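Local coordinates for protein Non-sulfated chondroitin lyase E66 (PDB 3VSN) that acts as a chondroitin lyase of the polyhedra envelope, essential for oral infectivity, and may digest the chondroitin sulfate barrier of the host midgut's peritrophic matrix, at residues 475-480 against 554-559; 488-493 against 534-539. All blocks are in the same frame, centred on the assembly; numbering follows the deposited sequence.

Contact 1: residues 475-480 against 554-559; sequences IVLSRD and YKLNVE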
loop_
_atom_site.group_PDB
_atom_site.type_symbol
_atom_site.label_atom_id
_atom_site.label_comp_id
_atom_site.label_asym_id
_atom_site.label_seq_id
_atom_site.Cartn_x
_atom_site.Cartn_y
_atom_site.Cartn_z
ATOM N N ILE A 475 -7.435 -21.371 0.248
ATOM C CA ILE A 475 -6.067 -21.462 -0.256
ATOM C C ILE A 475 -5.080 -21.308 0.898
ATOM O O ILE A 475 -5.151 -20.345 1.668
ATOM C CB ILE A 475 -5.799 -20.417 -1.361
ATOM C CG1 ILE A 475 -6.754 -20.651 -2.538
ATOM C CG2 ILE A 475 -4.343 -20.462 -1.823
ATOM C CD1 ILE A 475 -6.685 -19.596 -3.623
ATOM N N VAL A 476 -4.174 -22.277 1.013
ATOM C CA VAL A 476 -3.109 -22.239 2.016
ATOM C C VAL A 476 -1.814 -21.695 1.394
ATOM O O VAL A 476 -1.153 -20.830 1.972
ATOM C CB VAL A 476 -2.896 -23.636 2.652
ATOM C CG1 VAL A 476 -1.707 -23.636 3.604
ATOM C CG2 VAL A 476 -4.158 -24.079 3.385
ATOM N N LEU A 477 -1.460 -22.213 0.219
ATOM C CA LEU A 477 -0.291 -21.756 -0.534
ATOM C C LEU A 477 -0.637 -21.717 -2.007
ATOM O O LEU A 477 -1.348 -22.594 -2.504
ATOM C CB LEU A 477 0.906 -22.694 -0.343
ATOM C CG LEU A 477 2.180 -22.298 0.425
ATOM C CD1 LEU A 477 3.333 -23.194 -0.015
ATOM C CD2 LEU A 477 2.568 -20.831 0.282
ATOM N N SER A 478 -0.121 -20.709 -2.704
ATOM C CA SER A 478 -0.351 -20.559 -4.136
ATOM C C SER A 478 0.955 -20.217 -4.840
ATOM O O SER A 478 1.828 -19.572 -4.259
ATOM C CB SER A 478 -1.387 -19.465 -4.399
ATOM O OG SER A 478 -0.983 -18.240 -3.813
ATOM N N ARG A 479 1.093 -20.658 -6.087
ATOM C CA ARG A 479 2.247 -20.276 -6.893
ATOM C C ARG A 479 1.892 -20.051 -8.356
ATOM O O ARG A 479 1.076 -20.773 -8.934
ATOM C CB ARG A 479 3.399 -21.286 -6.754
ATOM C CG ARG A 479 3.290 -22.540 -7.609
ATOM C CD ARG A 479 4.527 -23.422 -7.484
ATOM N NE ARG A 479 4.362 -24.673 -8.225
ATOM C CZ ARG A 479 4.830 -24.893 -9.453
ATOM N NH1 ARG A 479 5.511 -23.946 -10.090
ATOM N NH2 ARG A 479 4.626 -26.064 -10.047
ATOM N N ASP A 480 2.511 -19.020 -8.922
ATOM C CA ASP A 480 2.490 -18.740 -10.350
ATOM C C ASP A 480 3.485 -19.721 -10.973
ATOM O O ASP A 480 4.691 -19.615 -10.741
ATOM C CB ASP A 480 2.924 -17.283 -10.570
ATOM C CG ASP A 480 2.960 -16.872 -12.039
ATOM O OD1 ASP A 480 3.185 -17.724 -12.925
ATOM O OD2 ASP A 480 2.788 -15.661 -12.301
ATOM N N TYR A 554 -4.653 -22.946 9.135
ATOM C CA TYR A 554 -3.291 -23.219 8.704
ATOM C C TYR A 554 -2.330 -22.188 9.289
ATOM O O TYR A 554 -2.755 -21.185 9.863
ATOM C CB TYR A 554 -3.205 -23.226 7.168
ATOM C CG TYR A 554 -3.430 -21.869 6.528
ATOM C CD1 TYR A 554 -2.356 -21.015 6.265
ATOM C CD2 TYR A 554 -4.713 -21.442 6.183
ATOM C CE1 TYR A 554 -2.554 -19.770 5.681
ATOM C CE2 TYR A 554 -4.922 -20.202 5.596
ATOM C CZ TYR A 554 -3.839 -19.372 5.347
ATOM O OH TYR A 554 -4.035 -18.137 4.766
ATOM N N LYS A 555 -1.035 -22.443 9.141
ATOM C CA LYS A 555 -0.033 -21.446 9.485
ATOM C C LYS A 555 1.035 -21.381 8.405
ATOM O O LYS A 555 1.258 -22.353 7.671
ATOM C CB LYS A 555 0.582 -21.708 10.866
ATOM C CG LYS A 555 1.570 -22.854 10.919
ATOM C CD LYS A 555 2.413 -22.817 12.188
ATOM C CE LYS A 555 3.543 -23.826 12.067
ATOM N NZ LYS A 555 4.185 -24.164 13.368
ATOM N N LEU A 556 1.671 -20.220 8.306
ATOM C CA LEU A 556 2.804 -20.022 7.419
ATOM C C LEU A 556 4.020 -19.673 8.274
ATOM O O LEU A 556 3.879 -18.994 9.291
ATOM C CB LEU A 556 2.511 -18.900 6.413
ATOM C CG LEU A 556 1.310 -19.041 5.460
ATOM C CD1 LEU A 556 1.151 -17.783 4.614
ATOM C CD2 LEU A 556 1.428 -20.270 4.565
ATOM N N ASN A 557 5.191 -20.163 7.871
ATOM C CA ASN A 557 6.470 -19.822 8.496
ATOM C C ASN A 557 7.413 -19.277 7.462
ATOM O O ASN A 557 7.370 -19.704 6.306
ATOM C CB ASN A 557 7.170 -21.070 9.041
ATOM C CG ASN A 557 6.534 -21.600 10.290
ATOM O OD1 ASN A 557 6.297 -20.860 11.243
ATOM N ND2 ASN A 557 6.278 -22.895 10.307
ATOM N N VAL A 558 8.297 -18.380 7.886
ATOM C CA VAL A 558 9.465 -18.035 7.091
ATOM C C VAL A 558 10.332 -19.294 7.012
ATOM O O VAL A 558 10.596 -19.939 8.034
ATOM C CB VAL A 558 10.277 -16.881 7.718
ATOM C CG1 VAL A 558 11.534 -16.601 6.902
ATOM C CG2 VAL A 558 9.427 -15.622 7.816
ATOM N N GLU A 559 10.748 -19.645 5.799
ATOM C CA GLU A 559 11.603 -20.813 5.590
ATOM C C GLU A 559 12.843 -20.724 6.472
ATOM O O GLU A 559 13.500 -19.684 6.527
ATOM C CB GLU A 559 11.997 -20.946 4.116
ATOM C CG GLU A 559 12.724 -22.245 3.798
ATOM C CD GLU A 559 12.986 -22.449 2.319
ATOM O OE1 GLU A 559 12.805 -21.502 1.524
ATOM O OE2 GLU A 559 13.383 -23.571 1.954
#

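Contact 2: residues 488-493 against 534-539; sequences LSFEAQ and ELVEQI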
loop_
_atom_site.group_PDB
_atom_site.type_symbol
_atom_site.label_atom_id
_atom_site.label_comp_id
_atom_site.label_asym_id
_atom_site.label_seq_id
_atom_site.Cartn_x
_atom_site.Cartn_y
_atom_site.Cartn_z
ATOM N N LEU A 488 10.489 -27.617 -5.747
ATOM C CA LEU A 488 9.789 -28.578 -6.613
ATOM C C LEU A 488 8.298 -28.242 -6.632
ATOM O O LEU A 488 7.829 -27.450 -5.805
ATOM C CB LEU A 488 10.001 -30.021 -6.141
ATOM C CG LEU A 488 11.419 -30.609 -6.125
ATOM C CD1 LEU A 488 11.375 -32.047 -5.627
ATOM C CD2 LEU A 488 12.087 -30.546 -7.490
ATOM N N SER A 489 7.551 -28.831 -7.566
ATOM C CA SER A 489 6.107 -28.604 -7.616
ATOM C C SER A 489 5.483 -29.031 -6.288
ATOM O O SER A 489 6.064 -29.838 -5.552
ATOM C CB SER A 489 5.459 -29.362 -8.774
ATOM O OG SER A 489 5.345 -30.743 -8.476
ATOM N N PHE A 490 4.310 -28.486 -5.980
ATOM C CA PHE A 490 3.621 -28.844 -4.745
ATOM C C PHE A 490 3.324 -30.345 -4.689
ATOM O O PHE A 490 3.466 -30.967 -3.638
ATOM C CB PHE A 490 2.337 -28.027 -4.558
ATOM C CG PHE A 490 2.566 -26.545 -4.367
ATOM C CD1 PHE A 490 3.807 -26.046 -3.969
ATOM C CD2 PHE A 490 1.518 -25.649 -4.554
ATOM C CE1 PHE A 490 4.002 -24.684 -3.787
ATOM C CE2 PHE A 490 1.702 -24.291 -4.370
ATOM C CZ PHE A 490 2.945 -23.806 -3.983
ATOM N N GLU A 491 2.943 -30.932 -5.824
ATOM C CA GLU A 491 2.663 -32.365 -5.857
ATOM C C GLU A 491 3.921 -33.204 -5.622
ATOM O O GLU A 491 3.880 -34.180 -4.872
ATOM C CB GLU A 491 1.946 -32.773 -7.145
ATOM C CG GLU A 491 1.247 -34.121 -7.037
ATOM C CD GLU A 491 0.018 -34.232 -7.929
ATOM O OE1 GLU A 491 0.162 -34.087 -9.159
ATOM O OE2 GLU A 491 -1.090 -34.483 -7.400
ATOM N N ALA A 492 5.035 -32.814 -6.241
ATOM C CA ALA A 492 6.310 -33.506 -6.035
ATOM C C ALA A 492 6.783 -33.402 -4.583
ATOM O O ALA A 492 7.271 -34.381 -4.018
ATOM C CB ALA A 492 7.375 -32.977 -6.990
ATOM N N GLN A 493 6.629 -32.222 -3.984
ATOM C CA GLN A 493 6.954 -32.022 -2.568
ATOM C C GLN A 493 6.109 -32.932 -1.679
ATOM O O GLN A 493 6.627 -33.557 -0.757
ATOM C CB GLN A 493 6.751 -30.562 -2.151
ATOM C CG GLN A 493 7.806 -29.595 -2.673
ATOM C CD GLN A 493 7.680 -28.219 -2.047
ATOM O OE1 GLN A 493 7.667 -28.082 -0.822
ATOM N NE2 GLN A 493 7.577 -27.190 -2.884
ATOM N N GLU A 534 -0.679 -23.291 -9.278
ATOM C CA GLU A 534 -0.792 -24.496 -8.449
ATOM C C GLU A 534 -1.110 -24.083 -7.005
ATOM O O GLU A 534 -0.593 -23.071 -6.511
ATOM C CB GLU A 534 0.491 -25.338 -8.505
ATOM C CG GLU A 534 0.334 -26.761 -7.976
ATOM C CD GLU A 534 1.647 -27.531 -7.881
ATOM O OE1 GLU A 534 2.731 -26.898 -7.833
ATOM O OE2 GLU A 534 1.596 -28.785 -7.835
ATOM N N LEU A 535 -1.958 -24.865 -6.339
ATOM C CA LEU A 535 -2.411 -24.545 -4.984
ATOM C C LEU A 535 -2.202 -25.677 -3.995
ATOM O O LEU A 535 -2.258 -26.853 -4.358
ATOM C CB LEU A 535 -3.909 -24.212 -4.979
ATOM C CG LEU A 535 -4.502 -23.158 -5.914
ATOM C CD1 LEU A 535 -6.022 -23.230 -5.851
ATOM C CD2 LEU A 535 -4.014 -21.759 -5.555
ATOM N N VAL A 536 -1.965 -25.302 -2.742
ATOM C CA VAL A 536 -2.232 -26.171 -1.600
ATOM C C VAL A 536 -3.474 -25.563 -0.959
ATOM O O VAL A 536 -3.513 -24.357 -0.695
ATOM C CB VAL A 536 -1.069 -26.190 -0.590
ATOM C CG1 VAL A 536 -1.427 -27.038 0.626
ATOM C CG2 VAL A 536 0.205 -26.705 -1.245
ATOM N N GLU A 537 -4.494 -26.382 -0.727
ATOM C CA GLU A 537 -5.772 -25.860 -0.240
ATOM C C GLU A 537 -6.420 -26.777 0.792
ATOM O O GLU A 537 -6.063 -27.950 0.906
ATOM C CB GLU A 537 -6.734 -25.601 -1.414
ATOM C CG GLU A 537 -7.139 -26.857 -2.183
ATOM C CD GLU A 537 -7.942 -26.578 -3.448
ATOM O OE1 GLU A 537 -7.997 -25.414 -3.902
ATOM O OE2 GLU A 537 -8.525 -27.539 -4.000
ATOM N N GLN A 538 -7.360 -26.220 1.550
ATOM C CA GLN A 538 -8.213 -27.002 2.433
ATOM C C GLN A 538 -9.633 -26.951 1.883
ATOM O O GLN A 538 -10.274 -25.891 1.873
ATOM C CB GLN A 538 -8.145 -26.480 3.875
ATOM C CG GLN A 538 -6.842 -26.835 4.587
ATOM C CD GLN A 538 -6.797 -26.385 6.042
ATOM O OE1 GLN A 538 -7.785 -25.906 6.591
ATOM N NE2 GLN A 538 -5.638 -26.541 6.671
ATOM N N ILE A 539 -10.103 -28.098 1.400
ATOM C CA ILE A 539 -11.424 -28.197 0.787
ATOM C C ILE A 539 -12.505 -28.219 1.870
ATOM O O ILE A 539 -12.399 -28.951 2.856
ATOM C CB ILE A 539 -11.534 -29.429 -0.145
ATOM C CG1 ILE A 539 -10.520 -29.320 -1.298
ATOM C CG2 ILE A 539 -12.950 -29.560 -0.703
ATOM C CD1 ILE A 539 -10.249 -30.617 -2.040
#

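Contact 1: residues 475-480 against 554-559
V476 and Y554 sit with their CA atoms 6.8 Å apart where two strands from different sheets of the beta-sandwich approach each other, and no hydrogen bond joins the segments. Strand 472-480 belongs to a four-stranded antiparallel sheet that also holds 533-540, whereas 550-558 runs through a seven-stranded one. At V476 the first of these strands turns a corner: V476 and L477 both face V536 across the sheet in a classic beta bulge, and the helix-like backbone of V476 suits the first position of the bulge.

At the bulge, V476 lies over one face of the Y554 ring. Its CA stands 4.3 Å from the ring centroid and only 2° off the ring normal, a CH-pi contact almost exactly over the centre. The two methyls reach back toward the root of the tyrosine, one on each flank: V476 CG1 lies 3.8 Å from Y554 CD1, and V476 CG2 lies 3.9 Å from Y554 CD2. The two side chains therefore run past one another in opposite senses. Y554 presents its ring in this way because CG lies between its own backbone N and carbonyl carbon (chi1 68°). Farther out, I475 O approaches the ring obliquely, 3.9 Å from Y554 CE2, while the phenol oxygen is hydrogen-bonded to the carbonyl oxygen of R366. This ties the ring's far end down inside the buried interface.

L556, whose CG borders the Y554 ring in its plane, completes the hydrophobic patch, and both V476 and L556 also pack on C511 of strand 509-513. L477 CD2 just meets L556 CD2 at 4.5 Å. That same leucine methyl, L556 CD2, is 3.7 Å from V476 O, a carbonyl oxygen hydrogen-bonded to S387 OG.

Contact 2: residues 488-493 against 534-539
E534 reaches from its strand to the first turn of helix 490-496 and lies alongside F490. It gets there fully extended, with CG opposite the backbone N (chi1 -165°). E534 CB comes within 4.1 Å of F490 CD2, and the next carbon, E534 CG, closes to 3.8 Å on the same ring atom. E534 CD then settles 3.4 Å from F490 CB, the carboxylate lying nearly parallel to the phenyl ring, with 14° between their planes.

At the tip the two oxygens take neighbouring amides of the helix start. E534 OE1 accepts from F490 N at 2.9 Å, a fairly straight bond that meets the oxygen from above the carboxylate plane; E534 OE2 accepts from E491 N at 3.2 Å on its syn side but well tilted out of the carboxylate plane, more bent at 147°. A strand residue thus binds the first amides of the helix, next to the N-cap residue S489, whose OG accepts from A492 N. The helix end would be expected to favour the negative charge, and so would R479, which forms a salt bridge to E534 OE1.

Beyond the glutamate, the F490 ring extends over the strand toward V536, whose CG2 makes an off-centre CH-pi contact 4.2 Å from the ring centroid. T504 and F506 of strand 504-506 also pack against this phenylalanine, and its CE2 lies 3.4 Å from E534 O.

In the fold
The two contacts share one sheet: strand 472-480 of contact 1 and strand 533-540 of contact 2 are antiparallel neighbours, with the bulge of contact 1 paired to V536. Contact 1 joins this sheet to the seven-stranded one, is wholly buried, and relies on apolar and CH-pi packing without a direct hydrogen bond. Contact 2 lies farther from the centre of the chain, with exposed E491 at its margin, and attaches the start of a short helix through hydrogen bonds from its first amides to a carboxylate, backed by an aromatic ring. R479 connects them, since it belongs to the 475-480 segment while its guanidinium group pairs with E534 and packs on S489.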